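Long-range contacts in uncharacterized protein MJ0690 (Methanocaldococcus jannaschii, PDB 3K32), which is of unknown function but is predicted to be a subunit of a tRNA methyltransferase, and belongs to the HUP clan of alpha/beta proteins: residues N32-T37 / G57-V62; V11-G16 / K47-T52; G108-D113 / T136-F141; S19-V24 / E152-E157; K68-A73 / A171-I176. All blocks are in the same frame, centred on the assembly; numbering follows the deposited sequence.

In the fold
From the N terminus, the end of strand 8-12 and the loop after it (11-16) open contact 2, helix 17-28 opens contact 4 and strand 32-39 opens contact 1. Helix 47-56 closes contact 2, and strand 59-64 closes contact 1, so these two cross; contact 1 lies within the span of contact 4, which contact 2 crosses. Helix 68-80 opens contact 5. Contact 3 opens and closes next, joining the loops after strands 104-106 and 133-135, within the spans of both 4 and 5. Contact 4 closes at 152-157 and contact 5 at 171-176, crossing each other. Contacts 1, 2 and 4 touch through F13, A23 and L35; contact 5 stands apart, about 27 Å from contact 4 between centres.

Contact 1: residues N32-T37 / G57-V62; sequences NPHLIT and GFKHKV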
# COMPACT_ATOMS: atom_id res chain seq x y z
N ASN B 32 -0.49 7.17 16.34
CA ASN B 32 -1.11 6.45 17.44
C ASN B 32 -2.36 5.71 16.96
O ASN B 32 -3.40 6.32 16.74
CB ASN B 32 -1.45 7.41 18.56
CG ASN B 32 -1.73 6.69 19.84
OD1 ASN B 32 -1.40 5.51 19.98
ND2 ASN B 32 -2.35 7.38 20.79
N PRO B 33 -2.24 4.38 16.76
CA PRO B 33 -3.33 3.58 16.21
C PRO B 33 -4.39 3.25 17.25
O PRO B 33 -4.08 2.71 18.31
CB PRO B 33 -2.64 2.29 15.77
CG PRO B 33 -1.18 2.54 15.88
CD PRO B 33 -1.05 3.56 16.98
N HIS B 34 -5.63 3.59 16.95
CA HIS B 34 -6.76 3.17 17.77
C HIS B 34 -7.50 2.08 17.01
O HIS B 34 -8.27 2.37 16.08
CB HIS B 34 -7.65 4.37 18.09
CG HIS B 34 -6.99 5.40 18.96
ND1 HIS B 34 -5.87 6.10 18.56
CD2 HIS B 34 -7.29 5.84 20.20
CE1 HIS B 34 -5.51 6.93 19.52
NE2 HIS B 34 -6.35 6.80 20.53
N LEU B 35 -7.23 0.84 17.37
CA LEU B 35 -7.88 -0.30 16.75
C LEU B 35 -9.36 -0.29 17.08
O LEU B 35 -9.75 -0.13 18.24
CB LEU B 35 -7.25 -1.62 17.24
CG LEU B 35 -5.96 -2.07 16.55
CD1 LEU B 35 -5.09 -0.90 16.17
CD2 LEU B 35 -5.18 -3.08 17.41
N ILE B 36 -10.18 -0.45 16.05
CA ILE B 36 -11.62 -0.58 16.24
C ILE B 36 -12.22 -1.77 15.44
O ILE B 36 -11.85 -2.06 14.30
CB ILE B 36 -12.34 0.73 15.90
CG1 ILE B 36 -12.36 0.94 14.40
CG2 ILE B 36 -11.69 1.93 16.59
CD1 ILE B 36 -13.64 0.45 13.79
N THR B 37 -13.15 -2.46 16.09
CA THR B 37 -13.84 -3.60 15.52
C THR B 37 -15.34 -3.33 15.55
O THR B 37 -15.91 -3.08 16.61
CB THR B 37 -13.56 -4.88 16.34
OG1 THR B 37 -12.15 -5.10 16.45
CG2 THR B 37 -14.18 -6.09 15.67
N GLY B 57 -0.36 -4.64 22.16
CA GLY B 57 -0.27 -3.44 22.97
C GLY B 57 -0.95 -2.20 22.41
O GLY B 57 -0.52 -1.08 22.64
N PHE B 58 -2.03 -2.39 21.66
CA PHE B 58 -2.74 -1.24 21.09
C PHE B 58 -4.08 -1.01 21.77
O PHE B 58 -4.75 -1.95 22.18
CB PHE B 58 -2.95 -1.40 19.59
CG PHE B 58 -1.68 -1.29 18.80
CD1 PHE B 58 -0.75 -0.30 19.10
CD2 PHE B 58 -1.42 -2.16 17.76
CE1 PHE B 58 0.42 -0.19 18.38
CE2 PHE B 58 -0.25 -2.05 17.03
CZ PHE B 58 0.66 -1.06 17.34
N LYS B 59 -4.46 0.26 21.88
CA LYS B 59 -5.78 0.60 22.41
C LYS B 59 -6.89 0.00 21.53
O LYS B 59 -6.82 0.06 20.30
CB LYS B 59 -5.93 2.11 22.48
CG LYS B 59 -4.81 2.81 23.20
CD LYS B 59 -4.86 4.31 22.89
CE LYS B 59 -3.58 5.03 23.32
NZ LYS B 59 -2.43 4.70 22.44
N HIS B 60 -7.91 -0.57 22.14
CA HIS B 60 -8.97 -1.18 21.34
C HIS B 60 -10.36 -0.79 21.81
O HIS B 60 -10.60 -0.60 23.00
CB HIS B 60 -8.83 -2.71 21.31
CG HIS B 60 -9.86 -3.40 20.47
ND1 HIS B 60 -9.70 -3.59 19.11
CD2 HIS B 60 -11.04 -3.98 20.79
CE1 HIS B 60 -10.75 -4.24 18.63
NE2 HIS B 60 -11.58 -4.49 19.63
N LYS B 61 -11.27 -0.68 20.85
CA LYS B 61 -12.63 -0.26 21.10
C LYS B 61 -13.56 -1.03 20.17
O LYS B 61 -13.20 -1.31 19.02
CB LYS B 61 -12.74 1.25 20.82
CG LYS B 61 -14.11 1.86 21.08
CD LYS B 61 -13.94 3.26 21.67
CE LYS B 61 -14.64 4.32 20.86
NZ LYS B 61 -13.98 4.51 19.54
N VAL B 62 -14.73 -1.41 20.65
CA VAL B 62 -15.73 -1.94 19.73
C VAL B 62 -16.85 -0.94 19.50
O VAL B 62 -17.37 -0.35 20.43
CB VAL B 62 -16.29 -3.35 20.11
CG1 VAL B 62 -15.41 -4.06 21.16
CG2 VAL B 62 -17.74 -3.27 20.53
O HOH W 1 -2.81 2.57 20.81
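K59 runs back alongside H34, the two side chains pointing the same way, so that its CD packs 3.7 Å from H34 NE2 while its tip goes on to N32. There it meets the amide almost at a right angle: NZ donates to N32 OD1 at 2.8 Å, in the carbonyl plane and on a lone pair, and a bend at the last torsion (chi4 72°) turns it there. H34 is itself steadied by its ND1, which donates to N32 O from within the ring plane. On the face that carries L35, F58, just before the strand, offers one ring face to P33, whose CG lies 4.0 Å above the ring, offset toward the rim, while L35 CD2 comes from the edge, 3.5 Å from F58 CB. A23 of helix 17-28 packs on both L35 and F58. Beneath the side chains, strands 32-39 and 59-64 run parallel as the two strands of a beta-alpha-beta unit joined through helix 47-56. K61 N donates to L35 O at 3.1 Å, and K61 O accepts from T37 N at a straight 160°; the hydrogen bond from L35 N to K59 O is weak. A water donates to P33 O and accepts from K59 N and NZ. The ammonium is thus gripped by an amide oxygen and a water, whose dipoles are likely to stabilise its charge.

Contact 2: residues V11-G16 / K47-T52; sequences VLFSGG and KLAEET
F13 CG stands anti to the backbone N (chi1 -178°), which carries the ring out toward helix 47-56, and T52 holds CG2 anti to its own backbone N, so that this methyl meets the ring 3.9 Å from F13 CZ. The ring comes in edge-on: A49 O lies in its plane, 3.4 Å from CE2, while A49 CB is beside CD2. One face is occupied by the chain itself, G15 N sitting 3.7 Å above the ring centre. The sequence following F13 reads SGGKDS, the PP-loop signature of ATP pyrophosphatase-like HUP proteins, which probably makes this a phosphate-binding turn; a glycerol, probably from the crystallisation liquor, is hydrogen-bonded to S14 OG. That hydroxyl also accepts from G16 N at 172°, an ST turn leading into the N-cap of helix 17-28. G15 has to be glycine: its CA is 4.0 Å from A49 CA, its phi is 97°, and a CB would collide with L48 and A49. Replacing F13 by an alanine would strip away the ring and would probably loosen the seat of the loop on A49 and T52. Water 2 donates to G15 O at 2.7 Å and lies 3.0 Å from T52 OG1.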
# COMPACT_ATOMS: atom_id res chain seq x y z
N VAL B 11 -8.19 2.44 13.16
CA VAL B 11 -7.94 1.31 12.29
C VAL B 11 -8.99 0.22 12.46
O VAL B 11 -9.03 -0.46 13.49
CB VAL B 11 -6.58 0.67 12.63
CG1 VAL B 11 -6.20 -0.37 11.58
CG2 VAL B 11 -5.51 1.73 12.77
N LEU B 12 -9.83 0.03 11.46
CA LEU B 12 -10.69 -1.13 11.44
C LEU B 12 -9.80 -2.35 11.61
O LEU B 12 -8.78 -2.48 10.95
CB LEU B 12 -11.46 -1.21 10.12
CG LEU B 12 -12.62 -0.21 10.10
CD1 LEU B 12 -12.98 0.17 8.68
CD2 LEU B 12 -13.81 -0.82 10.84
N PHE B 13 -10.19 -3.22 12.52
CA PHE B 13 -9.27 -4.26 12.96
C PHE B 13 -10.03 -5.55 13.25
O PHE B 13 -11.03 -5.54 13.98
CB PHE B 13 -8.53 -3.74 14.20
CG PHE B 13 -7.50 -4.68 14.75
CD1 PHE B 13 -6.26 -4.80 14.13
CD2 PHE B 13 -7.74 -5.39 15.91
CE1 PHE B 13 -5.30 -5.66 14.65
CE2 PHE B 13 -6.78 -6.23 16.45
CZ PHE B 13 -5.56 -6.37 15.81
N SER B 14 -9.56 -6.64 12.65
CA SER B 14 -10.25 -7.94 12.76
C SER B 14 -9.47 -8.90 13.64
O SER B 14 -10.01 -9.89 14.11
CB SER B 14 -10.38 -8.58 11.39
OG SER B 14 -9.13 -9.13 11.00
N GLY B 15 -8.18 -8.61 13.84
CA GLY B 15 -7.34 -9.47 14.64
C GLY B 15 -6.52 -10.46 13.84
O GLY B 15 -5.66 -11.13 14.39
N GLY B 16 -6.78 -10.58 12.53
CA GLY B 16 -5.94 -11.43 11.69
C GLY B 16 -4.51 -10.87 11.53
O GLY B 16 -4.25 -9.70 11.84
N LYS B 47 -14.40 -10.80 20.13
CA LYS B 47 -13.52 -11.23 21.20
C LYS B 47 -12.06 -11.45 20.72
O LYS B 47 -11.12 -11.02 21.38
CB LYS B 47 -14.11 -12.45 21.93
CG LYS B 47 -13.28 -13.71 21.88
CD LYS B 47 -12.43 -13.85 23.14
CE LYS B 47 -13.29 -13.96 24.39
NZ LYS B 47 -12.48 -13.96 25.64
N LEU B 48 -11.89 -12.06 19.56
CA LEU B 48 -10.56 -12.34 19.03
C LEU B 48 -9.72 -11.07 18.84
O LEU B 48 -8.58 -10.97 19.30
CB LEU B 48 -10.68 -13.11 17.70
CG LEU B 48 -9.46 -13.81 17.09
CD1 LEU B 48 -8.92 -13.06 15.87
CD2 LEU B 48 -8.36 -14.06 18.11
N ALA B 49 -10.30 -10.09 18.15
CA ALA B 49 -9.62 -8.85 17.88
C ALA B 49 -9.14 -8.20 19.19
O ALA B 49 -8.06 -7.60 19.24
CB ALA B 49 -10.53 -7.91 17.11
N GLU B 50 -9.96 -8.32 20.23
CA GLU B 50 -9.64 -7.76 21.55
C GLU B 50 -8.35 -8.33 22.12
O GLU B 50 -7.41 -7.58 22.43
CB GLU B 50 -10.77 -8.01 22.55
CG GLU B 50 -11.72 -6.85 22.69
CD GLU B 50 -12.59 -6.94 23.94
OE1 GLU B 50 -13.45 -7.86 24.00
OE2 GLU B 50 -12.43 -6.09 24.85
N GLU B 51 -8.31 -9.65 22.26
CA GLU B 51 -7.14 -10.34 22.75
C GLU B 51 -5.90 -9.94 21.94
O GLU B 51 -4.84 -9.69 22.51
CB GLU B 51 -7.36 -11.85 22.68
CG GLU B 51 -8.60 -12.33 23.42
CD GLU B 51 -8.91 -13.81 23.19
OE1 GLU B 51 -8.25 -14.44 22.33
OE2 GLU B 51 -9.81 -14.34 23.88
N THR B 52 -6.05 -9.86 20.62
CA THR B 52 -4.92 -9.54 19.76
C THR B 52 -4.37 -8.14 19.97
O THR B 52 -3.16 -7.94 19.94
CB THR B 52 -5.25 -9.74 18.29
OG1 THR B 52 -5.74 -11.06 18.09
CG2 THR B 52 -3.99 -9.53 17.46
O HOH W 2 -5.20 -13.25 16.07

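Contact 3: residues G108-D113 / T136-F141; sequences GTRRDD and TPLMGF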
# COMPACT_ATOMS: atom_id res chain seq x y z
N GLY B 108 -7.43 -2.80 6.67
CA GLY B 108 -6.48 -3.86 6.35
C GLY B 108 -6.61 -4.42 4.95
O GLY B 108 -6.16 -5.53 4.66
N THR B 109 -7.23 -3.63 4.08
CA THR B 109 -7.33 -3.94 2.66
C THR B 109 -5.96 -4.08 1.99
O THR B 109 -5.02 -3.35 2.30
CB THR B 109 -8.14 -2.88 1.93
OG1 THR B 109 -9.45 -2.83 2.51
CG2 THR B 109 -8.27 -3.25 0.46
N ARG B 110 -5.85 -5.02 1.07
CA ARG B 110 -4.54 -5.37 0.55
C ARG B 110 -4.59 -5.63 -0.95
O ARG B 110 -5.65 -5.89 -1.51
CB ARG B 110 -3.99 -6.56 1.32
CG ARG B 110 -4.89 -7.79 1.22
CD ARG B 110 -4.67 -8.78 2.37
NE ARG B 110 -5.42 -8.36 3.54
CZ ARG B 110 -6.27 -9.12 4.21
NH1 ARG B 110 -6.47 -10.38 3.84
NH2 ARG B 110 -6.91 -8.63 5.26
N ARG B 111 -3.42 -5.58 -1.59
CA ARG B 111 -3.30 -5.72 -3.03
C ARG B 111 -4.03 -6.93 -3.63
O ARG B 111 -4.71 -6.81 -4.64
CB ARG B 111 -1.82 -5.76 -3.42
CG ARG B 111 -1.54 -5.45 -4.89
CD ARG B 111 -0.11 -5.84 -5.24
NE ARG B 111 0.05 -7.28 -5.38
CZ ARG B 111 1.21 -7.92 -5.37
NH1 ARG B 111 2.34 -7.24 -5.21
NH2 ARG B 111 1.25 -9.24 -5.51
N ASP B 112 -3.89 -8.10 -3.01
CA ASP B 112 -4.35 -9.34 -3.65
C ASP B 112 -5.73 -9.84 -3.20
O ASP B 112 -6.15 -10.94 -3.57
CB ASP B 112 -3.29 -10.43 -3.48
CG ASP B 112 -1.97 -10.07 -4.15
OD1 ASP B 112 -1.95 -9.15 -4.99
OD2 ASP B 112 -0.95 -10.70 -3.84
N ASP B 113 -6.44 -9.03 -2.41
CA ASP B 113 -7.82 -9.32 -2.05
C ASP B 113 -8.74 -8.41 -2.84
O ASP B 113 -8.71 -7.20 -2.65
CB ASP B 113 -8.04 -9.06 -0.56
CG ASP B 113 -7.55 -10.20 0.33
OD1 ASP B 113 -6.87 -11.12 -0.16
OD2 ASP B 113 -7.84 -10.17 1.54
N THR B 136 -4.49 2.88 3.46
CA THR B 136 -4.46 1.42 3.33
C THR B 136 -3.03 0.90 3.19
O THR B 136 -2.50 0.67 2.10
CB THR B 136 -5.36 0.95 2.17
OG1 THR B 136 -4.87 1.52 0.96
CG2 THR B 136 -6.81 1.43 2.42
N PRO B 137 -2.40 0.73 4.34
CA PRO B 137 -0.99 0.38 4.44
C PRO B 137 -0.64 -0.84 3.57
O PRO B 137 0.42 -0.87 2.97
CB PRO B 137 -0.82 0.07 5.92
CG PRO B 137 -1.88 0.83 6.58
CD PRO B 137 -3.04 0.80 5.66
N LEU B 138 -1.55 -1.81 3.48
CA LEU B 138 -1.25 -3.06 2.80
C LEU B 138 -1.50 -3.01 1.29
O LEU B 138 -1.15 -3.93 0.54
CB LEU B 138 -2.07 -4.19 3.44
CG LEU B 138 -2.04 -4.28 4.97
CD1 LEU B 138 -2.85 -5.47 5.47
CD2 LEU B 138 -0.60 -4.32 5.54
N MSE B 139 -2.10 -1.93 0.82
CA MSE B 139 -2.50 -1.88 -0.59
C MSE B 139 -1.33 -2.17 -1.53
O MSE B 139 -1.51 -2.77 -2.58
CB MSE B 139 -3.18 -0.55 -0.96
CG MSE B 139 -3.91 -0.60 -2.30
SE MSE B 139 -5.28 -2.01 -2.43
CE MSE B 139 -6.29 -1.55 -0.87
N GLY B 140 -0.13 -1.73 -1.15
CA GLY B 140 1.04 -1.95 -1.99
C GLY B 140 1.75 -3.29 -1.81
O GLY B 140 2.77 -3.51 -2.45
N PHE B 141 1.22 -4.16 -0.96
CA PHE B 141 1.88 -5.43 -0.61
C PHE B 141 1.09 -6.64 -1.06
O PHE B 141 -0.10 -6.75 -0.80
CB PHE B 141 2.12 -5.50 0.89
CG PHE B 141 2.94 -4.37 1.41
CD1 PHE B 141 2.39 -3.12 1.58
CD2 PHE B 141 4.28 -4.55 1.70
CE1 PHE B 141 3.16 -2.06 2.05
CE2 PHE B 141 5.06 -3.50 2.16
CZ PHE B 141 4.50 -2.25 2.33
O HOH W 3 -2.17 -8.68 -1.20
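Two guanidinium planes frame the contact. That of R110 turns its side edge, NE and NH2, onto the single oxygen G108 O, which lies in the plane 3.1 Å from NE; its NH1 reaches D113 OD2 at 2.7 Å. That of R111 has F141 C over one face, offset toward the rim, and bonds D112 through NE to OD1, which it meets from above the carboxylate plane. The F141 ring has L138 C in its plane, at the edge. R110 to D113 is a type I turn, and L138 packs on the residues leading into it: CB stands 3.3 Å from T109 O and also touches R110 CB, and CD1 presses on G108 O. R111 CB sits against two carbonyl oxygens, 3.1 Å from M139 O and 3.3 Å from F141 O. The selenium of M139, a selenomethionine, packs beside R110 C. Water 3 accepts from D112 N and donates to F141 O at 2.9 Å, tying the loops where the segments exchange no direct bond. R111 NH2 makes a salt bridge with E127 of the second subunit, whose I135 packs on F141. The loops leave neighbouring parallel strands, 104-106 and 133-135, at the end where alpha/beta folds often place binding sites; L138 and P137 rest on helix 17-28, and F141 on L146 and L149 of helix 143-153.

Contact 4: residues S19-V24 / E152-E157; sequences SSLSAV and EFFILE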
# COMPACT_ATOMS: atom_id res chain seq x y z
N SER B 19 -4.38 -7.59 9.17
CA SER B 19 -4.91 -6.48 9.94
C SER B 19 -3.90 -6.01 10.98
O SER B 19 -3.72 -4.82 11.20
CB SER B 19 -6.22 -6.90 10.62
OG SER B 19 -6.88 -5.80 11.21
N SER B 20 -3.24 -6.96 11.63
CA SER B 20 -2.24 -6.65 12.64
C SER B 20 -1.03 -5.96 12.01
O SER B 20 -0.50 -5.03 12.57
CB SER B 20 -1.81 -7.93 13.35
OG SER B 20 -2.91 -8.55 13.98
N LEU B 21 -0.60 -6.43 10.84
CA LEU B 21 0.45 -5.77 10.09
C LEU B 21 0.08 -4.33 9.79
O LEU B 21 0.95 -3.44 9.85
CB LEU B 21 0.77 -6.51 8.79
CG LEU B 21 1.56 -7.82 8.90
CD1 LEU B 21 1.88 -8.37 7.52
CD2 LEU B 21 2.83 -7.61 9.72
N SER B 22 -1.19 -4.07 9.47
CA SER B 22 -1.56 -2.68 9.19
C SER B 22 -1.34 -1.82 10.43
O SER B 22 -0.75 -0.74 10.35
CB SER B 22 -2.98 -2.53 8.62
OG SER B 22 -3.98 -2.80 9.58
N ALA B 23 -1.81 -2.30 11.58
CA ALA B 23 -1.61 -1.62 12.86
C ALA B 23 -0.13 -1.29 13.02
O ALA B 23 0.25 -0.13 13.12
CB ALA B 23 -2.06 -2.51 14.02
N VAL B 24 0.68 -2.35 13.01
CA VAL B 24 2.12 -2.27 13.20
C VAL B 24 2.78 -1.28 12.26
O VAL B 24 3.64 -0.52 12.65
CB VAL B 24 2.75 -3.66 12.99
CG1 VAL B 24 4.27 -3.56 13.01
CG2 VAL B 24 2.25 -4.63 14.04
N GLU B 152 7.72 -12.74 10.05
CA GLU B 152 8.84 -12.02 10.64
C GLU B 152 8.47 -11.27 11.91
O GLU B 152 9.27 -11.16 12.83
CB GLU B 152 9.50 -11.08 9.64
CG GLU B 152 10.80 -11.61 9.11
CD GLU B 152 11.90 -10.58 9.19
OE1 GLU B 152 12.47 -10.41 10.29
OE2 GLU B 152 12.18 -9.94 8.16
N PHE B 153 7.24 -10.76 11.97
CA PHE B 153 6.81 -10.00 13.14
C PHE B 153 6.13 -10.87 14.20
O PHE B 153 6.27 -10.63 15.40
CB PHE B 153 5.86 -8.87 12.74
CG PHE B 153 6.57 -7.63 12.27
CD1 PHE B 153 6.88 -6.62 13.15
CD2 PHE B 153 6.92 -7.48 10.95
CE1 PHE B 153 7.52 -5.49 12.72
CE2 PHE B 153 7.56 -6.35 10.51
CZ PHE B 153 7.86 -5.35 11.39
N PHE B 154 5.40 -11.89 13.77
CA PHE B 154 4.50 -12.57 14.68
C PHE B 154 4.79 -14.04 14.92
O PHE B 154 5.29 -14.75 14.04
CB PHE B 154 3.05 -12.41 14.23
CG PHE B 154 2.64 -10.98 13.99
CD1 PHE B 154 2.61 -10.07 15.04
CD2 PHE B 154 2.25 -10.56 12.73
CE1 PHE B 154 2.23 -8.75 14.81
CE2 PHE B 154 1.86 -9.24 12.49
CZ PHE B 154 1.85 -8.33 13.53
N ILE B 155 4.50 -14.48 16.14
CA ILE B 155 4.38 -15.89 16.41
C ILE B 155 2.97 -16.30 15.98
O ILE B 155 1.98 -15.62 16.33
CB ILE B 155 4.59 -16.20 17.88
CG1 ILE B 155 5.94 -15.63 18.32
CG2 ILE B 155 4.58 -17.70 18.12
CD1 ILE B 155 7.09 -16.32 17.65
N LEU B 156 2.88 -17.38 15.21
CA LEU B 156 1.61 -17.74 14.59
C LEU B 156 1.13 -19.16 14.91
O LEU B 156 1.93 -20.05 15.23
CB LEU B 156 1.71 -17.55 13.08
CG LEU B 156 2.07 -16.14 12.63
CD1 LEU B 156 2.34 -16.11 11.11
CD2 LEU B 156 0.96 -15.17 13.03
N GLU B 157 -0.18 -19.36 14.80
CA GLU B 157 -0.77 -20.68 15.02
C GLU B 157 -2.09 -20.79 14.29
O GLU B 157 -2.79 -19.80 14.16
CB GLU B 157 -1.01 -20.90 16.50
CG GLU B 157 -0.82 -22.33 16.94
CD GLU B 157 -1.18 -22.53 18.39
OE1 GLU B 157 -0.42 -23.21 19.10
OE2 GLU B 157 -2.23 -21.99 18.81
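Helix 17-28, which springs from the PP-loop-like turn, is met here by the point where helix 143-153 gives way to strand 154-159 of a two-stranded antiparallel sheet; the axes of helix segment 19-24 and strand segment 154-157 run nearly antiparallel at 170°, with the side chains of F153 and F154 packed against the helix. S19 turns back to the loop, its OG bonded to S14 N, while its carbonyl takes both A23 N and S22 OG, the latter at 2.6 Å on a lone pair. S20 turns its CB to F154, 3.7 Å from CZ, and its hydroxyl is spent on G16 O. L21 follows with CG anti to the carbonyl carbon and CD2 set obliquely against the same ring, 3.4 Å from CE2, with F153 CD2 a little farther off. S22 and A23 face elsewhere, A23 against F58. V24 spreads its two methyls, CG1 to F153 CE1 and CG2 to F154, tip to tip in the ring plane. F154 is the first residue out of the helix, and the CZ end of its ring reaches both S20 and V24. Beyond this, F153 makes a cation-pi contact with K201 and packs on L29 of the second subunit, while F154 rests on L199 of strand 193-199. The neighbouring phenylalanine closes the group from above: F153 CB lies 3.8 Å over the centre of the F154 ring.

Contact 5: residues K68-A73 / A171-I176; sequences KIVEKA and AEIRHI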
# COMPACT_ATOMS: atom_id res chain seq x y z
N LYS B 68 -29.24 -3.87 10.85
CA LYS B 68 -29.85 -3.92 9.53
C LYS B 68 -28.78 -3.97 8.44
O LYS B 68 -29.05 -4.43 7.32
CB LYS B 68 -30.74 -2.69 9.32
CG LYS B 68 -29.97 -1.37 9.37
CD LYS B 68 -30.24 -0.51 8.14
CE LYS B 68 -30.64 0.91 8.54
NZ LYS B 68 -31.89 0.93 9.36
N ILE B 69 -27.59 -3.47 8.76
CA ILE B 69 -26.50 -3.50 7.81
C ILE B 69 -26.17 -4.94 7.46
O ILE B 69 -26.03 -5.28 6.29
CB ILE B 69 -25.24 -2.79 8.34
CG1 ILE B 69 -25.52 -1.29 8.52
CG2 ILE B 69 -24.09 -2.97 7.37
CD1 ILE B 69 -24.62 -0.65 9.50
N VAL B 70 -26.08 -5.80 8.48
CA VAL B 70 -25.81 -7.22 8.24
C VAL B 70 -27.03 -7.99 7.76
O VAL B 70 -26.90 -8.94 6.99
CB VAL B 70 -25.17 -7.93 9.47
CG1 VAL B 70 -23.68 -7.62 9.53
CG2 VAL B 70 -25.89 -7.57 10.79
N GLU B 71 -28.21 -7.56 8.19
CA GLU B 71 -29.44 -8.18 7.70
C GLU B 71 -29.45 -8.12 6.18
O GLU B 71 -29.79 -9.10 5.50
CB GLU B 71 -30.68 -7.49 8.29
CG GLU B 71 -30.90 -7.79 9.77
CD GLU B 71 -31.22 -9.26 10.04
OE1 GLU B 71 -31.55 -9.99 9.08
OE2 GLU B 71 -31.17 -9.68 11.22
N LYS B 72 -29.04 -6.98 5.64
CA LYS B 72 -29.00 -6.79 4.20
C LYS B 72 -27.84 -7.58 3.55
O LYS B 72 -27.99 -8.12 2.44
CB LYS B 72 -28.92 -5.30 3.86
CG LYS B 72 -28.73 -5.05 2.39
CD LYS B 72 -29.01 -3.61 2.03
CE LYS B 72 -29.13 -3.46 0.52
NZ LYS B 72 -30.13 -4.40 -0.07
N ALA B 73 -26.71 -7.66 4.25
CA ALA B 73 -25.60 -8.48 3.75
C ALA B 73 -26.07 -9.91 3.64
O ALA B 73 -25.69 -10.62 2.71
CB ALA B 73 -24.40 -8.39 4.67
N ALA B 171 -18.58 -13.67 10.67
CA ALA B 171 -19.25 -14.38 11.76
C ALA B 171 -20.67 -13.88 12.00
O ALA B 171 -21.61 -14.68 12.08
CB ALA B 171 -18.44 -14.29 13.03
N GLU B 172 -20.82 -12.56 12.13
CA GLU B 172 -22.12 -11.97 12.41
C GLU B 172 -23.08 -12.17 11.24
O GLU B 172 -24.28 -12.33 11.43
CB GLU B 172 -22.03 -10.48 12.82
CG GLU B 172 -21.37 -10.27 14.19
CD GLU B 172 -21.77 -8.97 14.90
OE1 GLU B 172 -21.26 -7.88 14.52
OE2 GLU B 172 -22.57 -9.04 15.86
N ILE B 173 -22.53 -12.19 10.03
CA ILE B 173 -23.34 -12.46 8.85
C ILE B 173 -23.73 -13.93 8.85
O ILE B 173 -24.90 -14.29 8.69
CB ILE B 173 -22.59 -12.11 7.57
CG1 ILE B 173 -22.17 -10.64 7.60
CG2 ILE B 173 -23.45 -12.44 6.34
CD1 ILE B 173 -21.57 -10.14 6.32
N ARG B 174 -22.72 -14.77 9.05
CA ARG B 174 -22.90 -16.21 9.12
C ARG B 174 -24.04 -16.53 10.09
O ARG B 174 -24.92 -17.34 9.79
CB ARG B 174 -21.60 -16.85 9.60
CG ARG B 174 -21.25 -18.16 8.92
CD ARG B 174 -19.76 -18.47 9.07
NE ARG B 174 -19.52 -19.73 9.78
CZ ARG B 174 -18.37 -20.39 9.78
NH1 ARG B 174 -17.33 -19.92 9.10
NH2 ARG B 174 -18.25 -21.53 10.46
N HIS B 175 -24.03 -15.86 11.24
CA HIS B 175 -25.01 -16.15 12.27
C HIS B 175 -26.44 -15.89 11.82
O HIS B 175 -27.33 -16.71 12.04
CB HIS B 175 -24.71 -15.35 13.52
CG HIS B 175 -25.34 -15.92 14.75
ND1 HIS B 175 -26.54 -15.46 15.26
CD2 HIS B 175 -24.94 -16.92 15.57
CE1 HIS B 175 -26.84 -16.16 16.34
NE2 HIS B 175 -25.89 -17.05 16.55
N ILE B 176 -26.65 -14.73 11.20
CA ILE B 176 -27.98 -14.39 10.71
C ILE B 176 -28.44 -15.47 9.74
O ILE B 176 -29.60 -15.89 9.77
CB ILE B 176 -28.02 -13.00 10.04
CG1 ILE B 176 -27.65 -11.91 11.05
CG2 ILE B 176 -29.40 -12.71 9.47
CD1 ILE B 176 -27.66 -10.52 10.49
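Segments 68-73 and 171-176 of helices 68-80 and 169-180 cross at -66°, their axes 9.0 Å apart at closest, a helix-helix pair joining the element after strand 59-64 to the C-terminal helical part of the alpha/beta fold. The bump on the first helix is V70, which the second meets with I173 and I176, one turn apart. CG1 of V70, anti to the carbonyl carbon, presses on I173 CG1 at 3.9 Å; CG2, in the crowded position between N and C, reaches I176 CD1 at 3.5 Å. In return I176, with CG1 anti to the carbonyl carbon and CD1 extended beyond it, drops into the hollow between V70 and E71, so that CD1 touches V70 CB and CG2 as well as E71 OE2, 3.7 Å away. A little along, A73 has only a methyl to offer, and I173 CD1 settles on it at 3.7 Å. E71 leaves its helix pointing away, but chi1 -72° and chi2 -66° fold the chain round, bringing the carboxylate over I176. That carboxylate is bonded twice over, OE2 in a salt bridge to R67 NE and OE1 to R180 NH2, which probably keeps it ionised on its apolar seat. An alanine in place of E71 would take away the carboxylate and with it the bonds to R67 and R180, and would probably leave I176 less well packed on that side. Helix 84-98 packs alongside, its V90 meeting I69 and A73. Of the carboxylate oxygens, OE1 comes nearest to I176, 3.5 Å from CG2.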